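PDB 4W88: xyloglucan-specific endo-beta-1,4-glucanase from Uncultured bacterium, which hydrolyses internal beta-1,4-glucosidic bonds in the backbone of xyloglucan, a branched plant cell-wall polysaccharide, as a member of glycoside hydrolase family 5. Local coordinates for residues A[12-17]-A[333-338]; A[195-200]-A[208-213]; A[202-207]-A[256-261]. The protein carries 1 engineered substitution. All blocks are in the same frame, centred on the assembly; numbering follows the deposited sequence.

Interaction 1. Residues A[12-17]-A[333-338]; sequences INIGWN and DAYVNH
Ile-14 forms the buried, closely packed half of this contact between the run leading into strand 15-18 and the end of helix 329-336. Its CG1 branch lies anti to the backbone N, which sends CD1 to CD1 of Tyr-335, 3.9 Å away, the two side chains crossing obliquely. The CG2 branch turns instead to the backbone of the helix, 3.7 Å from Tyr-335 O and 4.0 Å from Val-336 CA. Phe-55, which touches both Ile-14 and Val-336, adds to this apolar layer, while Tyr-335 also packs on Ile-303 of strand 300-305.

The other half is polar and hydrated, and belongs to Asn-13 and His-338. With CG anti to its backbone N, the Asn-13 amide reaches the last turn of the helix, where ND2 donates to Val-336 O over 2.9 Å; the bond is almost straight (174°), lies in both the amide and the carbonyl plane, and uses a lone pair of the carbonyl. A water donates to the same Val-336 O and to Asn-13 OD1, bridging the two residues, and ND2 has a further acceptor in Gly-54 O, so ND2 and Val-336 O each take part in two bonds. His-338 returns a bond in the opposite sense: NE2 gives its hydrogen to Asn-13 O at 2.9 Å, more bent (145°) and from above the carbonyl plane. Ring and amide planes lie only 13° apart as the two side chains slide past each other. With ND1 bonded to the Asp-295 carboxylate and NE2 donating, the ring is probably protonated on both nitrogens, a cationic form that the carboxylate would stabilise. The last helix thus packs beside the seam where strands 300-305 and 15-18 close the barrel, completing the outer shell characteristic of the (beta/alpha)8 TIM barrel.

Interaction 2. Residues A[195-200]-A[208-213]; sequences ICTYGH and KDLEIP
The two backbones run nearly antiparallel where they touch, the directions from Ile-195 to Thr-197 and from Leu-210 to Pro-213 differing by 164°, yet they are not paired as strands. Their CA atoms come within 6.5 Å at Thr-197 and Leu-210 and spread to 9.1 Å at Ile-195 and Ile-212, so side chains fill the gap. Strand 193-196 makes its sheet bonds elsewhere, Ile-195 pairing with Ala-219 and Ala-221 of strand 218-223, while the loop that follows helix 204-208 passes over the outer surface of the sheet.

At the wider end Ile-195 and Pro-213 meet tip to tip. CG1 of the isoleucine takes the crowded position between backbone N and carbonyl carbon (chi1 65°), and this carries CD1 out to 3.6 Å from Pro-213 CD; CG of the same proline ring follows slightly farther off. Ile-178 of helix 164-182 packs on both residues.

At the narrower end Leu-210 points inward, its CG anti to the backbone N. One methyl, CD1, rests 3.5 Å from Cys-196 O, a carbonyl whose hydrogen-bond partner is Asn-174. The other, CD2, lies 4.0 Å from Thr-197 CG2, the two side chains crossing at about a right angle. Thr-197 offers this methyl because its hydroxyl, in the crowded position (chi1 53°), is hydrogen-bonded to Asn-201 O. Asn-171 bonds to the backbone of Asp-209 and Glu-211 on either side of Leu-210, fixing the loop against helix 164-182. Apolar packing of this kind, between a barrel strand and the connection to its successor, belongs to the outer layer of a TIM barrel.

Interaction 3. Residues A[202-207]-A[256-261]; sequences SDEPTL and IKKYLI
Polar contacts gather at the outer end, where Glu-204 crosses Tyr-259 at about a right angle. Extended from a CG anti to its backbone N, Glu-204 places OE2 in the plane of the phenol at its edge, and Tyr-259 OH donates to it over 2.6 Å. The carboxylate is turned 75° from the ring and receives this bond on the anti lone pair of OE2. Lys-258 NZ adds a long salt bridge, 3.8 Å from the same OE2, and its charge would probably favour the ionised acid.

Apolar packing lies deeper and centres on Leu-207. Its CB sits 4.0 Å from Tyr-259 CG, CD2 meets Leu-260 CD1 at 3.8 Å, and CD1 lies against the backbone of Ile-256. Beside it, Ser-202 CB touches Ile-256 CD1 at 4.1 Å. An alanine at Tyr-259 would remove ring and hydroxyl, and with them the bond to Glu-204 OE2, and would probably loosen the two helices around Leu-207.

Strand 218-223 is touched by Ser-202, Ile-256 and Leu-260, so the contact joins two neighbouring helices over that strand, as in the helical shell of a TIM barrel.

Overall arrangement
From the N terminus, the chain enters the first barrel strand through 12-17, which meets its partner only at the last helix; this interaction 1 closes a loop of more than 300 residues that encloses the other two contacts. Interaction 2 closes a short loop just after the fifth strand, 193-196. Interaction 3 starts within that loop, at 202-207, and ends beyond the sixth strand on helix 246-261, so the two cross along the chain. They also touch in space, Thr-197 meeting Thr-206 and Leu-207, and Ile-212 meeting Leu-260. Interaction 1 stands apart, its centre about 25 Å from that of interaction 2, and ties the start of the first strand to the last helix.

Interaction 1. Residues A[12-17]-A[333-338]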
loop_
_atom_site.group_PDB
_atom_site.type_symbol
_atom_site.label_atom_id
_atom_site.label_comp_id
_atom_site.label_asym_id
_atom_site.label_seq_id
_atom_site.Cartn_x
_atom_site.Cartn_y
_atom_site.Cartn_z
ATOM N N ILE A 12 -4.386 10.286 10.834
ATOM C CA ILE A 12 -4.302 10.405 9.387
ATOM C C ILE A 12 -5.603 11.030 8.865
ATOM O O ILE A 12 -6.691 10.578 9.197
ATOM C CB ILE A 12 -4.101 9.017 8.733
ATOM C CG1 ILE A 12 -2.788 8.450 9.168
ATOM C CG2 ILE A 12 -4.205 9.138 7.220
ATOM C CD1 ILE A 12 -2.502 7.027 8.719
ATOM N N ASN A 13 -5.468 12.024 8.010
ATOM C CA ASN A 13 -6.599 12.539 7.222
ATOM C C ASN A 13 -6.877 11.533 6.112
ATOM O O ASN A 13 -7.879 10.824 6.133
ATOM C CB ASN A 13 -6.305 13.940 6.652
ATOM C CG ASN A 13 -7.460 14.473 5.817
ATOM O OD1 ASN A 13 -8.627 14.073 6.014
ATOM N ND2 ASN A 13 -7.155 15.381 4.887
ATOM N N ILE A 14 -5.979 11.515 5.164
ATOM C CA ILE A 14 -6.031 10.615 4.011
ATOM C C ILE A 14 -4.575 10.511 3.515
ATOM O O ILE A 14 -3.777 11.435 3.707
ATOM C CB ILE A 14 -7.062 11.056 2.957
ATOM C CG1 ILE A 14 -7.252 10.017 1.848
ATOM C CG2 ILE A 14 -6.757 12.398 2.334
ATOM C CD1 ILE A 14 -8.533 10.207 1.092
ATOM N N GLY A 15 -4.244 9.387 2.902
ATOM C CA GLY A 15 -2.907 9.165 2.396
ATOM C C GLY A 15 -2.740 9.128 0.882
ATOM O O GLY A 15 -3.677 9.142 0.109
ATOM N N TRP A 16 -1.484 9.057 0.511
ATOM C CA TRP A 16 -1.049 9.235 -0.901
ATOM C C TRP A 16 0.127 8.363 -1.186
ATOM O O TRP A 16 1.031 8.277 -0.344
ATOM C CB TRP A 16 -0.709 10.717 -1.132
ATOM C CG TRP A 16 -0.303 11.106 -2.481
ATOM C CD1 TRP A 16 -1.110 11.578 -3.446
ATOM C CD2 TRP A 16 1.034 11.161 -3.020
ATOM N NE1 TRP A 16 -0.385 11.917 -4.545
ATOM C CE2 TRP A 16 0.941 11.615 -4.319
ATOM C CE3 TRP A 16 2.292 10.803 -2.543
ATOM C CZ2 TRP A 16 2.076 11.798 -5.120
ATOM C CZ3 TRP A 16 3.405 10.946 -3.359
ATOM C CH2 TRP A 16 3.284 11.429 -4.628
ATOM N N ASN A 17 0.100 7.637 -2.299
ATOM C CA ASN A 17 1.205 6.738 -2.658
ATOM C C ASN A 17 2.137 7.447 -3.666
ATOM O O ASN A 17 1.701 7.959 -4.720
ATOM C CB ASN A 17 0.746 5.453 -3.410
ATOM C CG ASN A 17 0.207 4.367 -2.529
ATOM O OD1 ASN A 17 0.930 3.426 -2.181
ATOM N ND2 ASN A 17 -1.056 4.467 -2.151
ATOM N N ASP A 333 -9.697 17.849 -4.071
ATOM C CA ASP A 333 -10.461 18.468 -3.003
ATOM C C ASP A 333 -11.390 17.384 -2.359
ATOM O O ASP A 333 -11.560 17.315 -1.134
ATOM C CB ASP A 333 -11.365 19.550 -3.571
ATOM C CG ASP A 333 -10.676 20.885 -3.863
ATOM O OD1 ASP A 333 -9.507 21.073 -3.542
ATOM O OD2 ASP A 333 -11.315 21.760 -4.516
ATOM N N ALA A 334 -12.034 16.556 -3.205
ATOM C CA ALA A 334 -12.960 15.556 -2.656
ATOM C C ALA A 334 -12.248 14.561 -1.709
ATOM O O ALA A 334 -12.760 14.105 -0.672
ATOM C CB ALA A 334 -13.611 14.811 -3.798
ATOM N N TYR A 335 -10.993 14.273 -2.035
ATOM C CA TYR A 335 -10.198 13.380 -1.182
ATOM C C TYR A 335 -9.795 14.073 0.108
ATOM O O TYR A 335 -10.083 13.595 1.189
ATOM C CB TYR A 335 -8.914 12.940 -1.900
ATOM C CG TYR A 335 -9.083 11.788 -2.921
ATOM C CD1 TYR A 335 -9.753 10.611 -2.575
ATOM C CD2 TYR A 335 -8.496 11.870 -4.208
ATOM C CE1 TYR A 335 -9.898 9.583 -3.485
ATOM C CE2 TYR A 335 -8.628 10.818 -5.127
ATOM C CZ TYR A 335 -9.288 9.663 -4.743
ATOM O OH TYR A 335 -9.452 8.603 -5.620
ATOM N N VAL A 336 -9.107 15.196 -0.024
ATOM C CA VAL A 336 -8.566 15.785 1.178
ATOM C C VAL A 336 -9.634 16.353 2.150
ATOM O O VAL A 336 -9.362 16.513 3.367
ATOM C CB VAL A 336 -7.446 16.798 0.882
ATOM C CG1 VAL A 336 -6.291 16.148 0.118
ATOM C CG2 VAL A 336 -7.921 17.973 0.072
ATOM N N ASN A 337 -10.794 16.709 1.590
ATOM C CA ASN A 337 -11.858 17.249 2.378
ATOM C C ASN A 337 -12.901 16.232 2.713
ATOM O O ASN A 337 -14.011 16.566 3.124
ATOM C CB ASN A 337 -12.509 18.464 1.695
ATOM C CG ASN A 337 -11.528 19.586 1.448
ATOM O OD1 ASN A 337 -11.481 20.161 0.409
ATOM N ND2 ASN A 337 -10.842 19.947 2.426
ATOM N N HIS A 338 -12.557 14.977 2.588
ATOM C CA HIS A 338 -13.533 13.917 2.757
ATOM C C HIS A 338 -14.280 13.989 4.066
ATOM O O HIS A 338 -15.421 13.584 4.143
ATOM C CB HIS A 338 -12.873 12.549 2.572
ATOM C CG HIS A 338 -11.996 12.138 3.704
ATOM N ND1 HIS A 338 -12.452 11.346 4.732
ATOM C CD2 HIS A 338 -10.706 12.427 3.994
ATOM C CE1 HIS A 338 -11.473 11.111 5.579
ATOM N NE2 HIS A 338 -10.407 11.789 5.172
HETATM O O HOH W 1 -10.961 15.540 5.452
#

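Interaction 2. Residues A[195-200]-A[208-213]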
loop_
_atom_site.group_PDB
_atom_site.type_symbol
_atom_site.label_atom_id
_atom_site.label_comp_id
_atom_site.label_asym_id
_atom_site.label_seq_id
_atom_site.Cartn_x
_atom_site.Cartn_y
_atom_site.Cartn_z
ATOM N N ILE A 195 0.150 -6.257 7.907
ATOM C CA ILE A 195 0.129 -7.523 7.232
ATOM C C ILE A 195 -0.931 -7.439 6.121
ATOM O O ILE A 195 -1.645 -6.427 5.984
ATOM C CB ILE A 195 -0.151 -8.686 8.218
ATOM C CG1 ILE A 195 -1.545 -8.618 8.831
ATOM C CG2 ILE A 195 0.976 -8.815 9.238
ATOM C CD1 ILE A 195 -1.999 -9.901 9.529
ATOM N N CYS A 196 -1.116 -8.512 5.358
ATOM C CA CYS A 196 -2.070 -8.479 4.265
ATOM C C CYS A 196 -2.665 -9.841 3.989
ATOM O O CYS A 196 -2.144 -10.878 4.424
ATOM C CB CYS A 196 -1.408 -7.929 2.977
ATOM S SG CYS A 196 -0.097 -8.929 2.299
ATOM N N THR A 197 -3.769 -9.826 3.230
ATOM C CA THR A 197 -4.305 -11.004 2.630
ATOM C C THR A 197 -3.605 -11.341 1.300
ATOM O O THR A 197 -2.882 -10.530 0.727
ATOM C CB THR A 197 -5.783 -10.778 2.310
ATOM O OG1 THR A 197 -5.849 -9.585 1.541
ATOM C CG2 THR A 197 -6.672 -10.682 3.578
ATOM N N TYR A 198 -3.872 -12.540 0.797
ATOM C CA TYR A 198 -3.394 -12.940 -0.528
ATOM C C TYR A 198 -3.879 -11.871 -1.520
ATOM O O TYR A 198 -5.078 -11.512 -1.522
ATOM C CB TYR A 198 -4.008 -14.275 -0.938
ATOM C CG TYR A 198 -3.503 -14.768 -2.263
ATOM C CD1 TYR A 198 -4.043 -14.323 -3.506
ATOM C CD2 TYR A 198 -2.467 -15.697 -2.329
ATOM C CE1 TYR A 198 -3.508 -14.809 -4.704
ATOM C CE2 TYR A 198 -1.994 -16.212 -3.534
ATOM C CZ TYR A 198 -2.514 -15.794 -4.708
ATOM O OH TYR A 198 -2.015 -16.306 -5.876
ATOM N N GLY A 199 -2.969 -11.330 -2.333
ATOM C CA GLY A 199 -3.339 -10.295 -3.300
ATOM C C GLY A 199 -3.883 -8.984 -2.761
ATOM O O GLY A 199 -4.437 -8.200 -3.555
ATOM N N HIS A 200 -3.788 -8.750 -1.443
ATOM C CA HIS A 200 -4.544 -7.711 -0.781
ATOM C C HIS A 200 -6.065 -7.781 -1.088
ATOM O O HIS A 200 -6.774 -6.762 -1.027
ATOM C CB HIS A 200 -3.978 -6.356 -1.153
ATOM C CG HIS A 200 -2.815 -5.876 -0.324
ATOM N ND1 HIS A 200 -1.555 -6.430 -0.388
ATOM C CD2 HIS A 200 -2.741 -4.898 0.611
ATOM C CE1 HIS A 200 -0.746 -5.795 0.439
ATOM N NE2 HIS A 200 -1.448 -4.872 1.069
ATOM N N LYS A 208 -11.827 -14.938 5.638
ATOM C CA LYS A 208 -12.077 -16.093 6.510
ATOM C C LYS A 208 -10.775 -16.857 6.789
ATOM O O LYS A 208 -10.581 -17.353 7.873
ATOM C CB LYS A 208 -13.148 -17.008 5.901
ATOM C CG LYS A 208 -13.543 -18.198 6.720
ATOM C CD LYS A 208 -14.644 -18.998 6.001
ATOM C CE LYS A 208 -15.965 -18.228 5.889
ATOM N NZ LYS A 208 -17.114 -19.040 5.373
ATOM N N ASP A 209 -9.848 -16.908 5.852
ATOM C CA ASP A 209 -8.626 -17.692 6.080
ATOM C C ASP A 209 -7.485 -16.911 6.688
ATOM O O ASP A 209 -6.430 -17.472 6.886
ATOM C CB ASP A 209 -8.121 -18.313 4.763
ATOM C CG ASP A 209 -8.919 -19.540 4.356
ATOM O OD1 ASP A 209 -9.730 -20.040 5.169
ATOM O OD2 ASP A 209 -8.765 -20.013 3.224
ATOM N N LEU A 210 -7.626 -15.618 6.879
ATOM C CA LEU A 210 -6.514 -14.793 7.360
ATOM C C LEU A 210 -6.308 -15.002 8.845
ATOM O O LEU A 210 -7.195 -14.771 9.644
ATOM C CB LEU A 210 -6.783 -13.309 7.140
ATOM C CG LEU A 210 -5.669 -12.340 7.562
ATOM C CD1 LEU A 210 -4.463 -12.416 6.626
ATOM C CD2 LEU A 210 -6.211 -10.941 7.580
ATOM N N GLU A 211 -5.115 -15.426 9.220
ATOM C CA GLU A 211 -4.747 -15.562 10.638
ATOM C C GLU A 211 -4.435 -14.217 11.218
ATOM O O GLU A 211 -3.707 -13.412 10.601
ATOM C CB GLU A 211 -3.503 -16.417 10.745
ATOM C CG GLU A 211 -3.141 -16.821 12.126
ATOM C CD GLU A 211 -1.946 -17.739 12.141
ATOM O OE1 GLU A 211 -1.707 -18.490 11.146
ATOM O OE2 GLU A 211 -1.227 -17.663 13.155
ATOM N N ILE A 212 -4.991 -13.933 12.388
ATOM C CA ILE A 212 -4.730 -12.649 13.007
ATOM C C ILE A 212 -3.642 -12.845 14.062
ATOM O O ILE A 212 -3.838 -13.539 15.054
ATOM C CB ILE A 212 -5.992 -12.109 13.696
ATOM C CG1 ILE A 212 -7.179 -12.072 12.717
ATOM C CG2 ILE A 212 -5.718 -10.774 14.376
ATOM C CD1 ILE A 212 -6.939 -11.245 11.489
ATOM N N PRO A 213 -2.509 -12.165 13.919
ATOM C CA PRO A 213 -1.475 -12.294 14.933
ATOM C C PRO A 213 -1.892 -11.857 16.326
ATOM O O PRO A 213 -2.665 -10.908 16.491
ATOM C CB PRO A 213 -0.410 -11.326 14.437
ATOM C CG PRO A 213 -0.660 -11.201 12.969
ATOM C CD PRO A 213 -2.115 -11.194 12.889
#

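Interaction 3. Residues A[202-207]-A[256-261]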
loop_
_atom_site.group_PDB
_atom_site.type_symbol
_atom_site.label_atom_id
_atom_site.label_comp_id
_atom_site.label_asym_id
_atom_site.label_seq_id
_atom_site.Cartn_x
_atom_site.Cartn_y
_atom_site.Cartn_z
ATOM N N SER A 202 -10.063 -8.822 -0.605
ATOM C CA SER A 202 -11.039 -8.719 0.498
ATOM C C SER A 202 -12.324 -9.545 0.324
ATOM O O SER A 202 -13.329 -9.269 0.999
ATOM C CB SER A 202 -11.409 -7.249 0.748
ATOM O OG SER A 202 -12.069 -6.743 -0.335
ATOM N N ASP A 203 -12.303 -10.528 -0.564
ATOM C CA ASP A 203 -13.436 -11.465 -0.718
ATOM C C ASP A 203 -13.553 -12.283 0.574
ATOM O O ASP A 203 -12.542 -12.548 1.297
ATOM C CB ASP A 203 -13.253 -12.407 -1.917
ATOM C CG ASP A 203 -13.082 -11.689 -3.254
ATOM O OD1 ASP A 203 -13.360 -10.498 -3.409
ATOM O OD2 ASP A 203 -12.669 -12.392 -4.229
ATOM N N GLU A 204 -14.779 -12.753 0.816
ATOM C CA GLU A 204 -15.099 -13.453 2.046
ATOM C C GLU A 204 -14.160 -14.654 2.326
ATOM O O GLU A 204 -13.613 -14.735 3.453
ATOM C CB GLU A 204 -16.606 -13.858 2.152
ATOM C CG GLU A 204 -16.852 -14.621 3.443
ATOM C CD GLU A 204 -18.302 -14.627 3.840
ATOM O OE1 GLU A 204 -19.156 -14.444 2.964
ATOM O OE2 GLU A 204 -18.537 -14.779 5.026
ATOM N N PRO A 205 -13.953 -15.561 1.321
ATOM C CA PRO A 205 -13.082 -16.690 1.597
ATOM C C PRO A 205 -11.642 -16.254 1.992
ATOM O O PRO A 205 -10.967 -16.911 2.819
ATOM C CB PRO A 205 -13.087 -17.468 0.259
ATOM C CG PRO A 205 -14.307 -17.019 -0.448
ATOM C CD PRO A 205 -14.461 -15.599 -0.065
ATOM N N THR A 206 -11.161 -15.151 1.392
ATOM C CA THR A 206 -9.805 -14.685 1.661
ATOM C C THR A 206 -9.704 -14.153 3.087
ATOM O O THR A 206 -8.722 -14.409 3.776
ATOM C CB THR A 206 -9.457 -13.568 0.692
ATOM O OG1 THR A 206 -9.922 -13.903 -0.631
ATOM C CG2 THR A 206 -7.984 -13.231 0.719
ATOM N N LEU A 207 -10.730 -13.430 3.536
ATOM C CA LEU A 207 -10.700 -12.888 4.894
ATOM C C LEU A 207 -10.901 -13.996 5.921
ATOM O O LEU A 207 -10.264 -13.961 6.964
ATOM C CB LEU A 207 -11.766 -11.816 5.052
ATOM C CG LEU A 207 -11.602 -10.499 4.295
ATOM C CD1 LEU A 207 -12.873 -9.651 4.449
ATOM C CD2 LEU A 207 -10.392 -9.745 4.798
ATOM N N ILE A 256 -15.427 -6.781 5.264
ATOM C CA ILE A 256 -14.328 -6.202 6.013
ATOM C C ILE A 256 -14.773 -5.942 7.476
ATOM O O ILE A 256 -14.041 -6.268 8.416
ATOM C CB ILE A 256 -13.803 -4.940 5.317
ATOM C CG1 ILE A 256 -13.183 -5.327 3.944
ATOM C CG2 ILE A 256 -12.729 -4.276 6.161
ATOM C CD1 ILE A 256 -12.957 -4.184 2.962
ATOM N N LYS A 257 -15.979 -5.402 7.648
ATOM C CA LYS A 257 -16.570 -5.218 8.965
ATOM C C LYS A 257 -16.728 -6.568 9.750
ATOM O O LYS A 257 -16.328 -6.687 10.915
ATOM C CB LYS A 257 -17.940 -4.507 8.817
ATOM C CG LYS A 257 -17.885 -3.023 9.195
ATOM C CD LYS A 257 -19.275 -2.378 9.344
ATOM C CE LYS A 257 -19.833 -2.538 10.718
ATOM N NZ LYS A 257 -19.163 -1.659 11.703
ATOM N N LYS A 258 -17.335 -7.564 9.109
ATOM C CA LYS A 258 -17.607 -8.844 9.756
ATOM C C LYS A 258 -16.314 -9.464 10.263
ATOM O O LYS A 258 -16.225 -9.973 11.388
ATOM C CB LYS A 258 -18.222 -9.782 8.719
ATOM C CG LYS A 258 -18.916 -11.043 9.192
ATOM C CD LYS A 258 -19.840 -11.445 8.042
ATOM C CE LYS A 258 -20.859 -12.484 8.421
ATOM N NZ LYS A 258 -20.235 -13.823 8.291
ATOM N N TYR A 259 -15.299 -9.481 9.437
ATOM C CA TYR A 259 -14.111 -10.279 9.786
ATOM C C TYR A 259 -12.999 -9.516 10.486
ATOM O O TYR A 259 -12.151 -10.135 11.104
ATOM C CB TYR A 259 -13.571 -10.929 8.525
ATOM C CG TYR A 259 -14.415 -12.074 8.019
ATOM C CD1 TYR A 259 -14.211 -13.358 8.511
ATOM C CD2 TYR A 259 -15.420 -11.885 7.084
ATOM C CE1 TYR A 259 -14.982 -14.411 8.077
ATOM C CE2 TYR A 259 -16.213 -12.955 6.664
ATOM C CZ TYR A 259 -15.964 -14.202 7.170
ATOM O OH TYR A 259 -16.669 -15.293 6.808
ATOM N N LEU A 260 -13.016 -8.180 10.390
ATOM C CA LEU A 260 -11.917 -7.359 10.899
ATOM C C LEU A 260 -12.420 -6.247 11.820
ATOM O O LEU A 260 -12.149 -6.256 13.016
ATOM C CB LEU A 260 -11.032 -6.822 9.712
ATOM C CG LEU A 260 -10.303 -7.892 8.904
ATOM C CD1 LEU A 260 -9.650 -7.335 7.622
ATOM C CD2 LEU A 260 -9.258 -8.568 9.723
ATOM N N ILE A 261 -13.176 -5.303 11.282
ATOM C CA ILE A 261 -13.461 -4.083 12.043
ATOM C C ILE A 261 -14.265 -4.453 13.266
ATOM O O ILE A 261 -14.003 -3.944 14.375
ATOM C CB ILE A 261 -14.220 -3.053 11.195
ATOM C CG1 ILE A 261 -13.342 -2.577 10.034
ATOM C CG2 ILE A 261 -14.715 -1.889 12.044
ATOM C CD1 ILE A 261 -14.100 -1.853 8.951
#